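Local coordinates for protein group 3 allergen SMIPP-S YvT004A06 (Sarcoptes scabiei type hominis, PDB 3H7T) that has the chymotrypsin-like serine protease fold but, as an inactivated paralogue from the scabies mite, probably lacks the peptidase activity generally assigned to its family, at residues R149-E153 against I165-C171; E175-I181 against S208-F214; N84-V88 against Y220-I224. The contacts are given in a common frame with arbitrary orientation. Residue numbers count along the deposited sequence, not the author numbering.

In the fold
Interaction 1 and interaction 2 lie in series along the chain, with centres about 13 Å apart. They share one antiparallel sheet, with strands 169-172 and 212-216 as neighbours. The two strands meet directly: Phe-170 N to Phe-214 O is 2.9 Å, a probable hydrogen bond. Interaction 3 joins distant residues, and both other contacts fall between its segments in sequence. It links barrel strand 87-91 to helix 221-228, which follows strand 212-216. Its centre is about 17 Å from that of interaction 1, yet Tyr-166 OH reaches Asn-84 N at 2.7 Å. Interactions 2 and 3 do not touch. Interactions 1 and 2 lie within the C-terminal half; interaction 3, with Tyr-166, joins it to the N-terminal barrel.

Interaction 1: residues R149-E153 against I165-C171; sequences RKSCE and IYDGVFC. With ZN (zinc ion), chain D; ZN (zinc ion), chain C.
One carbonyl receives two donors from the same arginine. Arg-149 NE and Arg-149 NH2 each bond Val-169 O at 2.8 Å. The Arg-149 side chain, t, t, m through chi3, lies across the turn and strand, with Asp-167 O over one guanidinium face. Asp-113 gives it a salt bridge outside the segments. Residues 149-153 are helical. Residues 165-171 run through a type I turn from Tyr-166 to Val-169 into strand 169-171. Helix and strand axes approach to 8.1 Å and cross at 79°. CA atoms pair as Arg-149 with Phe-170 (6.2 Å) and Glu-153 with Ile-165 (5.7 Å). Ile-165 CD1 packs on Cys-152 SG at 3.7 Å. Two zinc ions sit at the margin, bound separately by Glu-153 OE2 (2.5 Å) and Asp-167 OD1 (2.0 Å). Cys-152 (chi1 t) and Cys-171 (chi1 m) join SG to SG at 2.1 Å, chi3 -73°. This disulfide, pinning the intermediate helix to a strand of the C-terminal barrel, is a classic element of the chymotrypsin fold.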
loop_
_atom_site.group_PDB
_atom_site.type_symbol
_atom_site.label_atom_id
_atom_site.label_comp_id
_atom_site.label_asym_id
_atom_site.label_seq_id
_atom_site.Cartn_x
_atom_site.Cartn_y
_atom_site.Cartn_z
ATOM N N ARG A 149 1.565 1.556 -18.592
ATOM C CA ARG A 149 0.185 1.972 -18.273
ATOM C C ARG A 149 -0.827 1.764 -19.406
ATOM O O ARG A 149 -1.911 1.220 -19.175
ATOM C CB ARG A 149 0.141 3.427 -17.795
ATOM C CG ARG A 149 -1.256 3.900 -17.374
ATOM C CD ARG A 149 -1.239 5.267 -16.695
ATOM N NE ARG A 149 -0.449 5.291 -15.461
ATOM C CZ ARG A 149 0.776 5.813 -15.362
ATOM N NH1 ARG A 149 1.365 6.353 -16.422
ATOM N NH2 ARG A 149 1.421 5.792 -14.206
ATOM N N LYS A 150 -0.479 2.199 -20.622
ATOM C CA LYS A 150 -1.346 1.982 -21.778
ATOM C C LYS A 150 -1.651 0.496 -22.009
ATOM O O LYS A 150 -2.807 0.114 -22.209
ATOM C CB LYS A 150 -0.745 2.606 -23.049
ATOM C CG LYS A 150 -1.703 2.596 -24.245
ATOM C CD LYS A 150 -2.971 3.379 -23.931
ATOM C CE LYS A 150 -3.980 3.293 -25.066
ATOM N NZ LYS A 150 -5.222 4.039 -24.733
ATOM N N SER A 151 -0.608 -0.329 -21.970
ATOM C CA SER A 151 -0.750 -1.767 -22.161
ATOM C C SER A 151 -1.618 -2.404 -21.063
ATOM O O SER A 151 -2.463 -3.268 -21.345
ATOM C CB SER A 151 0.634 -2.426 -22.249
ATOM O OG SER A 151 0.597 -3.754 -21.756
ATOM N N CYS A 152 -1.432 -1.952 -19.827
ATOM C CA CYS A 152 -2.251 -2.413 -18.699
ATOM C C CYS A 152 -3.713 -2.003 -18.865
ATOM O O CYS A 152 -4.610 -2.813 -18.655
ATOM C CB CYS A 152 -1.689 -1.876 -17.386
ATOM S SG CYS A 152 -2.601 -2.299 -15.884
ATOM N N GLU A 153 -3.943 -0.746 -19.247
ATOM C CA GLU A 153 -5.293 -0.280 -19.527
ATOM C C GLU A 153 -5.999 -1.091 -20.608
ATOM O O GLU A 153 -7.188 -1.409 -20.469
ATOM C CB GLU A 153 -5.324 1.195 -19.926
ATOM C CG GLU A 153 -6.759 1.623 -20.213
ATOM C CD GLU A 153 -6.909 3.072 -20.583
ATOM O OE1 GLU A 153 -6.116 3.574 -21.406
ATOM O OE2 GLU A 153 -7.847 3.701 -20.055
ATOM N N ILE A 165 -7.681 2.179 -14.239
ATOM C CA ILE A 165 -6.334 2.554 -14.702
ATOM C C ILE A 165 -6.312 4.007 -15.188
ATOM O O ILE A 165 -7.002 4.377 -16.149
ATOM C CB ILE A 165 -5.814 1.600 -15.824
ATOM C CG1 ILE A 165 -6.125 0.113 -15.498
ATOM C CG2 ILE A 165 -4.325 1.848 -16.125
ATOM C CD1 ILE A 165 -5.395 -0.440 -14.277
ATOM N N TYR A 166 -5.503 4.822 -14.524
ATOM C CA TYR A 166 -5.427 6.259 -14.829
ATOM C C TYR A 166 -4.026 6.745 -14.423
ATOM O O TYR A 166 -3.235 5.956 -13.908
ATOM C CB TYR A 166 -6.574 7.009 -14.121
ATOM C CG TYR A 166 -6.434 7.100 -12.622
ATOM C CD1 TYR A 166 -6.126 8.315 -12.015
ATOM C CD2 TYR A 166 -6.588 5.974 -11.806
ATOM C CE1 TYR A 166 -5.982 8.409 -10.647
ATOM C CE2 TYR A 166 -6.448 6.063 -10.432
ATOM C CZ TYR A 166 -6.138 7.282 -9.860
ATOM O OH TYR A 166 -5.973 7.394 -8.502
ATOM N N ASP A 167 -3.702 8.016 -14.645
ATOM C CA ASP A 167 -2.328 8.489 -14.414
ATOM C C ASP A 167 -1.871 8.395 -12.956
ATOM O O ASP A 167 -0.666 8.369 -12.675
ATOM C CB ASP A 167 -2.127 9.923 -14.922
ATOM C CG ASP A 167 -2.317 10.056 -16.425
ATOM O OD1 ASP A 167 -2.099 9.079 -17.185
ATOM O OD2 ASP A 167 -2.674 11.170 -16.857
ATOM N N GLY A 168 -2.827 8.355 -12.029
ATOM C CA GLY A 168 -2.509 8.305 -10.602
ATOM C C GLY A 168 -2.211 6.900 -10.079
ATOM O O GLY A 168 -2.007 6.710 -8.872
ATOM N N VAL A 169 -2.219 5.916 -10.978
ATOM C CA VAL A 169 -1.730 4.571 -10.660
ATOM C C VAL A 169 -0.692 4.097 -11.657
ATOM O O VAL A 169 -0.612 4.613 -12.776
ATOM C CB VAL A 169 -2.874 3.498 -10.547
ATOM C CG1 VAL A 169 -3.832 3.838 -9.399
ATOM C CG2 VAL A 169 -3.621 3.301 -11.872
ATOM N N PHE A 170 0.104 3.114 -11.243
ATOM C CA PHE A 170 0.904 2.332 -12.175
ATOM C C PHE A 170 0.593 0.858 -11.977
ATOM O O PHE A 170 0.038 0.467 -10.942
ATOM C CB PHE A 170 2.409 2.624 -12.035
ATOM C CG PHE A 170 3.029 2.144 -10.750
ATOM C CD1 PHE A 170 3.517 0.839 -10.636
ATOM C CD2 PHE A 170 3.167 3.009 -9.669
ATOM C CE1 PHE A 170 4.115 0.397 -9.443
ATOM C CE2 PHE A 170 3.762 2.577 -8.467
ATOM C CZ PHE A 170 4.246 1.274 -8.359
ATOM N N CYS A 171 0.930 0.049 -12.978
ATOM C CA CYS A 171 0.625 -1.380 -12.948
ATOM C C CYS A 171 1.914 -2.154 -12.797
ATOM O O CYS A 171 2.946 -1.758 -13.351
ATOM C CB CYS A 171 -0.075 -1.812 -14.239
ATOM S SG CYS A 171 -1.705 -1.050 -14.509
HETATM ZN ZN ZN D . -6.997 5.954 -20.483
HETATM ZN ZN ZN C . -3.161 9.098 -18.853
HETATM O O HOH W 1 -5.769 5.748 -22.461
#

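Interaction 2: residues E175-I181 against S208-F214; sequences EYDETYI and SEFPSVF. With ZN (zinc ion), chain F.
Residues 175-181 are loop, helical in phi/psi at 175-177; loop 208-211 leads into strand 212-214. Glu-178 OE2 (2.6 Å) and Glu-209 OE2 (2.2 Å) hold one zinc ion, with a water (2.0 Å) that also donates to Glu-175 OE2. The zinc helps offset crowded acids: Glu-175 OE2 and Glu-209 OE1 are 3.0 Å apart. Both zinc ligands lie on left-handed backbone, phi/psi 54/50 at Glu-178 and 84/-9 at Glu-209. Glu-178 and Thr-179 both face the residue before Glu-175, a G1 beta bulge. Ser-212, with chi1 m, accepts from Ile-181 N at OG (2.9 Å, 178°). Tyr-180 OH donates to Glu-178 OE1 (2.5 Å). A second water links Glu-175 N and Glu-209 O. Ser-208 CB makes a CH-pi contact, 4.1 Å from the Tyr-180 ring centroid, and Ile-181 CG1 meets Phe-214 CZ at 3.8 Å. Nearest CA pairs are Glu-175 with Glu-209 (4.9 Å) and Tyr-180 with Ser-212 (5.9 Å). Strand 212-214 pairs with strand 169-172, Thr-179 touches strand 140-147, and Pro-211 and Val-213 reach helix 149-157.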
loop_
_atom_site.group_PDB
_atom_site.type_symbol
_atom_site.label_atom_id
_atom_site.label_comp_id
_atom_site.label_asym_id
_atom_site.label_seq_id
_atom_site.Cartn_x
_atom_site.Cartn_y
_atom_site.Cartn_z
ATOM N N GLU A 175 0.738 -11.713 -15.222
ATOM C CA GLU A 175 1.122 -12.975 -15.857
ATOM C C GLU A 175 2.629 -13.143 -16.095
ATOM O O GLU A 175 3.150 -14.243 -15.964
ATOM C CB GLU A 175 0.359 -13.167 -17.172
ATOM C CG GLU A 175 0.571 -14.543 -17.818
ATOM C CD GLU A 175 -0.415 -14.848 -18.934
ATOM O OE1 GLU A 175 -0.880 -13.909 -19.616
ATOM O OE2 GLU A 175 -0.727 -16.041 -19.128
ATOM N N TYR A 176 3.310 -12.055 -16.451
ATOM C CA TYR A 176 4.752 -12.098 -16.711
ATOM C C TYR A 176 5.539 -12.663 -15.516
ATOM O O TYR A 176 6.352 -13.577 -15.680
ATOM C CB TYR A 176 5.261 -10.706 -17.104
ATOM C CG TYR A 176 6.741 -10.644 -17.429
ATOM C CD1 TYR A 176 7.232 -11.128 -18.645
ATOM C CD2 TYR A 176 7.649 -10.086 -16.527
ATOM C CE1 TYR A 176 8.590 -11.068 -18.950
ATOM C CE2 TYR A 176 9.016 -10.020 -16.826
ATOM C CZ TYR A 176 9.475 -10.514 -18.039
ATOM O OH TYR A 176 10.819 -10.456 -18.344
ATOM N N ASP A 177 5.267 -12.136 -14.324
ATOM C CA ASP A 177 5.931 -12.572 -13.088
ATOM C C ASP A 177 5.224 -13.748 -12.412
ATOM O O ASP A 177 5.836 -14.467 -11.617
ATOM C CB ASP A 177 5.947 -11.439 -12.054
ATOM C CG ASP A 177 6.661 -10.191 -12.527
ATOM O OD1 ASP A 177 7.643 -10.298 -13.292
ATOM O OD2 ASP A 177 6.245 -9.093 -12.090
ATOM N N GLU A 178 3.930 -13.907 -12.697
ATOM C CA GLU A 178 3.020 -14.711 -11.870
ATOM C C GLU A 178 3.088 -14.222 -10.410
ATOM O O GLU A 178 3.247 -14.999 -9.470
ATOM C CB GLU A 178 3.301 -16.216 -12.020
ATOM C CG GLU A 178 2.048 -17.078 -12.112
ATOM C CD GLU A 178 1.131 -16.700 -13.262
ATOM O OE1 GLU A 178 0.076 -16.092 -12.999
ATOM O OE2 GLU A 178 1.452 -17.006 -14.428
ATOM N N THR A 179 2.960 -12.908 -10.253
ATOM C CA THR A 179 3.121 -12.232 -8.972
ATOM C C THR A 179 1.950 -11.255 -8.832
ATOM O O THR A 179 1.682 -10.493 -9.751
ATOM C CB THR A 179 4.486 -11.483 -8.928
ATOM O OG1 THR A 179 5.550 -12.432 -9.076
ATOM C CG2 THR A 179 4.686 -10.776 -7.629
ATOM N N TYR A 180 1.242 -11.300 -7.701
ATOM C CA TYR A 180 0.004 -10.523 -7.540
ATOM C C TYR A 180 -0.195 -10.009 -6.119
ATOM O O TYR A 180 0.243 -10.633 -5.148
ATOM C CB TYR A 180 -1.223 -11.368 -7.916
ATOM C CG TYR A 180 -1.171 -12.035 -9.278
ATOM C CD1 TYR A 180 -1.691 -11.398 -10.403
ATOM C CD2 TYR A 180 -0.634 -13.322 -9.432
ATOM C CE1 TYR A 180 -1.660 -12.008 -11.651
ATOM C CE2 TYR A 180 -0.590 -13.940 -10.679
ATOM C CZ TYR A 180 -1.105 -13.270 -11.787
ATOM O OH TYR A 180 -1.078 -13.866 -13.031
ATOM N N ILE A 181 -0.879 -8.872 -6.013
ATOM C CA ILE A 181 -1.382 -8.376 -4.736
ATOM C C ILE A 181 -2.517 -9.309 -4.286
ATOM O O ILE A 181 -3.424 -9.601 -5.064
ATOM C CB ILE A 181 -1.848 -6.902 -4.890
ATOM C CG1 ILE A 181 -0.629 -5.983 -5.061
ATOM C CG2 ILE A 181 -2.778 -6.434 -3.734
ATOM C CD1 ILE A 181 0.325 -5.940 -3.824
ATOM N N SER A 208 -7.053 -13.037 -11.249
ATOM C CA SER A 208 -5.636 -13.037 -11.599
ATOM C C SER A 208 -5.432 -12.982 -13.116
ATOM O O SER A 208 -6.403 -12.977 -13.889
ATOM C CB SER A 208 -4.899 -14.228 -10.970
ATOM O OG SER A 208 -5.421 -15.463 -11.418
ATOM N N GLU A 209 -4.161 -12.945 -13.519
ATOM C CA GLU A 209 -3.708 -12.795 -14.915
ATOM C C GLU A 209 -3.650 -11.343 -15.378
ATOM O O GLU A 209 -3.127 -11.055 -16.453
ATOM C CB GLU A 209 -4.501 -13.665 -15.911
ATOM C CG GLU A 209 -4.505 -15.160 -15.604
ATOM C CD GLU A 209 -3.135 -15.810 -15.668
ATOM O OE1 GLU A 209 -2.435 -15.658 -16.692
ATOM O OE2 GLU A 209 -2.767 -16.505 -14.698
ATOM N N PHE A 210 -4.184 -10.429 -14.572
ATOM C CA PHE A 210 -4.063 -9.003 -14.852
ATOM C C PHE A 210 -3.000 -8.445 -13.910
ATOM O O PHE A 210 -2.848 -8.947 -12.792
ATOM C CB PHE A 210 -5.393 -8.274 -14.644
ATOM C CG PHE A 210 -6.509 -8.752 -15.552
ATOM C CD1 PHE A 210 -6.874 -8.015 -16.668
ATOM C CD2 PHE A 210 -7.196 -9.938 -15.282
ATOM C CE1 PHE A 210 -7.907 -8.438 -17.507
ATOM C CE2 PHE A 210 -8.227 -10.370 -16.123
ATOM C CZ PHE A 210 -8.574 -9.619 -17.238
ATOM N N PRO A 211 -2.252 -7.417 -14.355
ATOM C CA PRO A 211 -1.296 -6.781 -13.451
ATOM C C PRO A 211 -2.003 -6.180 -12.241
ATOM O O PRO A 211 -3.153 -5.752 -12.346
ATOM C CB PRO A 211 -0.704 -5.650 -14.302
ATOM C CG PRO A 211 -0.879 -6.085 -15.695
ATOM C CD PRO A 211 -2.170 -6.864 -15.723
ATOM N N SER A 212 -1.317 -6.132 -11.110
ATOM C CA SER A 212 -1.855 -5.476 -9.927
ATOM C C SER A 212 -1.741 -3.946 -10.036
ATOM O O SER A 212 -0.934 -3.429 -10.802
ATOM C CB SER A 212 -1.150 -5.982 -8.661
ATOM O OG SER A 212 -1.391 -7.367 -8.497
ATOM N N VAL A 213 -2.533 -3.236 -9.239
ATOM C CA VAL A 213 -2.614 -1.778 -9.338
ATOM C C VAL A 213 -2.062 -1.098 -8.086
ATOM O O VAL A 213 -2.372 -1.489 -6.949
ATOM C CB VAL A 213 -4.082 -1.345 -9.643
ATOM C CG1 VAL A 213 -4.264 0.179 -9.568
ATOM C CG2 VAL A 213 -4.497 -1.876 -11.014
ATOM N N PHE A 214 -1.257 -0.061 -8.312
ATOM C CA PHE A 214 -0.556 0.629 -7.255
ATOM C C PHE A 214 -0.767 2.122 -7.412
ATOM O O PHE A 214 -0.538 2.668 -8.494
ATOM C CB PHE A 214 0.953 0.356 -7.348
ATOM C CG PHE A 214 1.344 -1.069 -7.069
ATOM C CD1 PHE A 214 1.785 -1.439 -5.802
ATOM C CD2 PHE A 214 1.298 -2.040 -8.082
ATOM C CE1 PHE A 214 2.152 -2.761 -5.528
ATOM C CE2 PHE A 214 1.664 -3.359 -7.816
ATOM C CZ PHE A 214 2.086 -3.718 -6.531
HETATM ZN ZN ZN F . -0.934 -17.622 -15.156
HETATM O O HOH W 2 -0.946 -9.880 -16.843
HETATM O O HOH W 3 -0.861 -17.670 -17.128
#

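Interaction 3: residues N84-V88 against Y220-I224; sequences NNYAV and YVLDI. With ZN (zinc ion), chain G.
Residues 84-88 turn and then extend. Asn-84 is left-handed (phi/psi 58/43). Asn-85 (-81/68) is the centre of an inverse gamma turn, closed by Tyr-86 N to Asn-84 O at 2.9 Å. Strand 87-88 follows. In the other segment, Tyr-220 (-120/12) stands at the N-cap position, and residues 221-224 are helical. Ile-224 N bonds Tyr-220 O at 2.9 Å in its first turn. Across the contact the nearest CA atoms are Asn-84 with Tyr-220 (8.3 Å) and Val-88 with Ile-224 (7.6 Å), so side chains fill the gap. Tyr-86 (chi1 p) lays one side of its ring against Tyr-220 and Ile-224. Its CE2 lies 3.3 Å from Tyr-220 CD1, over the face of that ring. The ring centroids are 4.8 Å apart, with planes at 46°. Tyr-86 CE1 meets Ile-224 CD1 at 3.4 Å, and Tyr-86 OH lies 3.2 Å from Asp-223 CB. Val-88 CG2 is 4.4 Å from Ile-224 CD1. Tyr-220 OH donates to Asn-84 OD1 (2.6 Å) and also bonds Tyr-166. Asp-223 OD2 binds a zinc ion at 1.9 Å. Asn-85 points away from the helix and bonds Gln-41. By family topology, Asn-85 and Gln-41 probably occupy the positions of the triad aspartate and histidine, respectively, consistent with an inactivated protease. The contact is buried and mostly apolar, so the Tyr-220 hydroxyl needs polar partners and finds them in Asn-84 and Tyr-166, while the Asp-223 carboxylate goes to zinc.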
loop_
_atom_site.group_PDB
_atom_site.type_symbol
_atom_site.label_atom_id
_atom_site.label_comp_id
_atom_site.label_asym_id
_atom_site.label_seq_id
_atom_site.Cartn_x
_atom_site.Cartn_y
_atom_site.Cartn_z
ATOM N N ASN A 84 -7.616 8.066 -6.496
ATOM C CA ASN A 84 -7.023 8.716 -5.323
ATOM C C ASN A 84 -7.086 7.803 -4.100
ATOM O O ASN A 84 -7.393 8.243 -2.994
ATOM C CB ASN A 84 -7.723 10.049 -5.031
ATOM C CG ASN A 84 -8.003 10.855 -6.291
ATOM O OD1 ASN A 84 -7.142 10.996 -7.164
ATOM N ND2 ASN A 84 -9.224 11.370 -6.399
ATOM N N ASN A 85 -6.774 6.526 -4.323
ATOM C CA ASN A 85 -6.895 5.495 -3.300
ATOM C C ASN A 85 -5.694 5.496 -2.341
ATOM O O ASN A 85 -4.876 4.575 -2.338
ATOM C CB ASN A 85 -7.085 4.136 -3.991
ATOM C CG ASN A 85 -7.309 2.988 -3.021
ATOM O OD1 ASN A 85 -7.564 3.183 -1.832
ATOM N ND2 ASN A 85 -7.206 1.769 -3.540
ATOM N N TYR A 86 -5.591 6.554 -1.540
ATOM C CA TYR A 86 -4.604 6.610 -0.463
ATOM C C TYR A 86 -5.185 7.285 0.775
ATOM O O TYR A 86 -6.122 8.092 0.685
ATOM C CB TYR A 86 -3.323 7.315 -0.920
ATOM C CG TYR A 86 -3.520 8.788 -1.237
ATOM C CD1 TYR A 86 -3.134 9.770 -0.330
ATOM C CD2 TYR A 86 -4.093 9.192 -2.442
ATOM C CE1 TYR A 86 -3.316 11.125 -0.612
ATOM C CE2 TYR A 86 -4.286 10.541 -2.731
ATOM C CZ TYR A 86 -3.889 11.500 -1.812
ATOM O OH TYR A 86 -4.070 12.835 -2.088
ATOM N N ALA A 87 -4.650 6.924 1.938
ATOM C CA ALA A 87 -4.991 7.629 3.170
ATOM C C ALA A 87 -3.764 7.817 4.029
ATOM O O ALA A 87 -2.856 6.985 4.025
ATOM C CB ALA A 87 -6.070 6.897 3.940
ATOM N N VAL A 88 -3.732 8.923 4.760
ATOM C CA VAL A 88 -2.648 9.157 5.689
ATOM C C VAL A 88 -3.189 9.090 7.102
ATOM O O VAL A 88 -4.201 9.715 7.433
ATOM C CB VAL A 88 -1.907 10.482 5.420
ATOM C CG1 VAL A 88 -0.848 10.724 6.484
ATOM C CG2 VAL A 88 -1.277 10.455 4.031
ATOM N N TYR A 220 0.859 12.237 -6.161
ATOM C CA TYR A 220 0.163 12.779 -5.007
ATOM C C TYR A 220 1.097 13.362 -3.933
ATOM O O TYR A 220 0.646 13.655 -2.824
ATOM C CB TYR A 220 -0.734 11.685 -4.399
ATOM C CG TYR A 220 -1.832 11.206 -5.320
ATOM C CD1 TYR A 220 -3.024 11.919 -5.438
ATOM C CD2 TYR A 220 -1.693 10.030 -6.056
ATOM C CE1 TYR A 220 -4.044 11.484 -6.273
ATOM C CE2 TYR A 220 -2.719 9.578 -6.891
ATOM C CZ TYR A 220 -3.887 10.317 -6.992
ATOM O OH TYR A 220 -4.907 9.911 -7.806
ATOM N N VAL A 221 2.380 13.545 -4.270
ATOM C CA VAL A 221 3.400 14.008 -3.302
ATOM C C VAL A 221 3.082 15.380 -2.672
ATOM O O VAL A 221 3.363 15.600 -1.494
ATOM C CB VAL A 221 4.841 13.989 -3.919
ATOM C CG1 VAL A 221 5.832 14.836 -3.106
ATOM C CG2 VAL A 221 5.350 12.560 -4.035
ATOM N N LEU A 222 2.497 16.280 -3.463
ATOM C CA LEU A 222 2.046 17.585 -2.972
ATOM C C LEU A 222 0.942 17.423 -1.937
ATOM O O LEU A 222 0.929 18.108 -0.913
ATOM C CB LEU A 222 1.517 18.450 -4.120
ATOM C CG LEU A 222 2.413 18.770 -5.320
ATOM C CD1 LEU A 222 1.562 19.302 -6.459
ATOM C CD2 LEU A 222 3.523 19.748 -4.953
ATOM N N ASP A 223 0.009 16.517 -2.220
ATOM C CA ASP A 223 -1.059 16.214 -1.280
ATOM C C ASP A 223 -0.517 15.598 0.009
ATOM O O ASP A 223 -0.923 16.000 1.102
ATOM C CB ASP A 223 -2.087 15.292 -1.923
ATOM C CG ASP A 223 -2.743 15.915 -3.130
ATOM O OD1 ASP A 223 -3.656 16.745 -2.940
ATOM O OD2 ASP A 223 -2.341 15.579 -4.269
ATOM N N ILE A 224 0.404 14.640 -0.119
ATOM C CA ILE A 224 0.995 13.986 1.057
ATOM C C ILE A 224 1.718 15.008 1.934
ATOM O O ILE A 224 1.590 14.985 3.164
ATOM C CB ILE A 224 1.996 12.833 0.699
ATOM C CG1 ILE A 224 1.422 11.843 -0.332
ATOM C CG2 ILE A 224 2.434 12.102 1.965
ATOM C CD1 ILE A 224 0.069 11.299 -0.022
HETATM ZN ZN ZN G . -3.358 16.144 -5.800
HETATM O O HOH W 4 -2.266 15.368 -7.204
#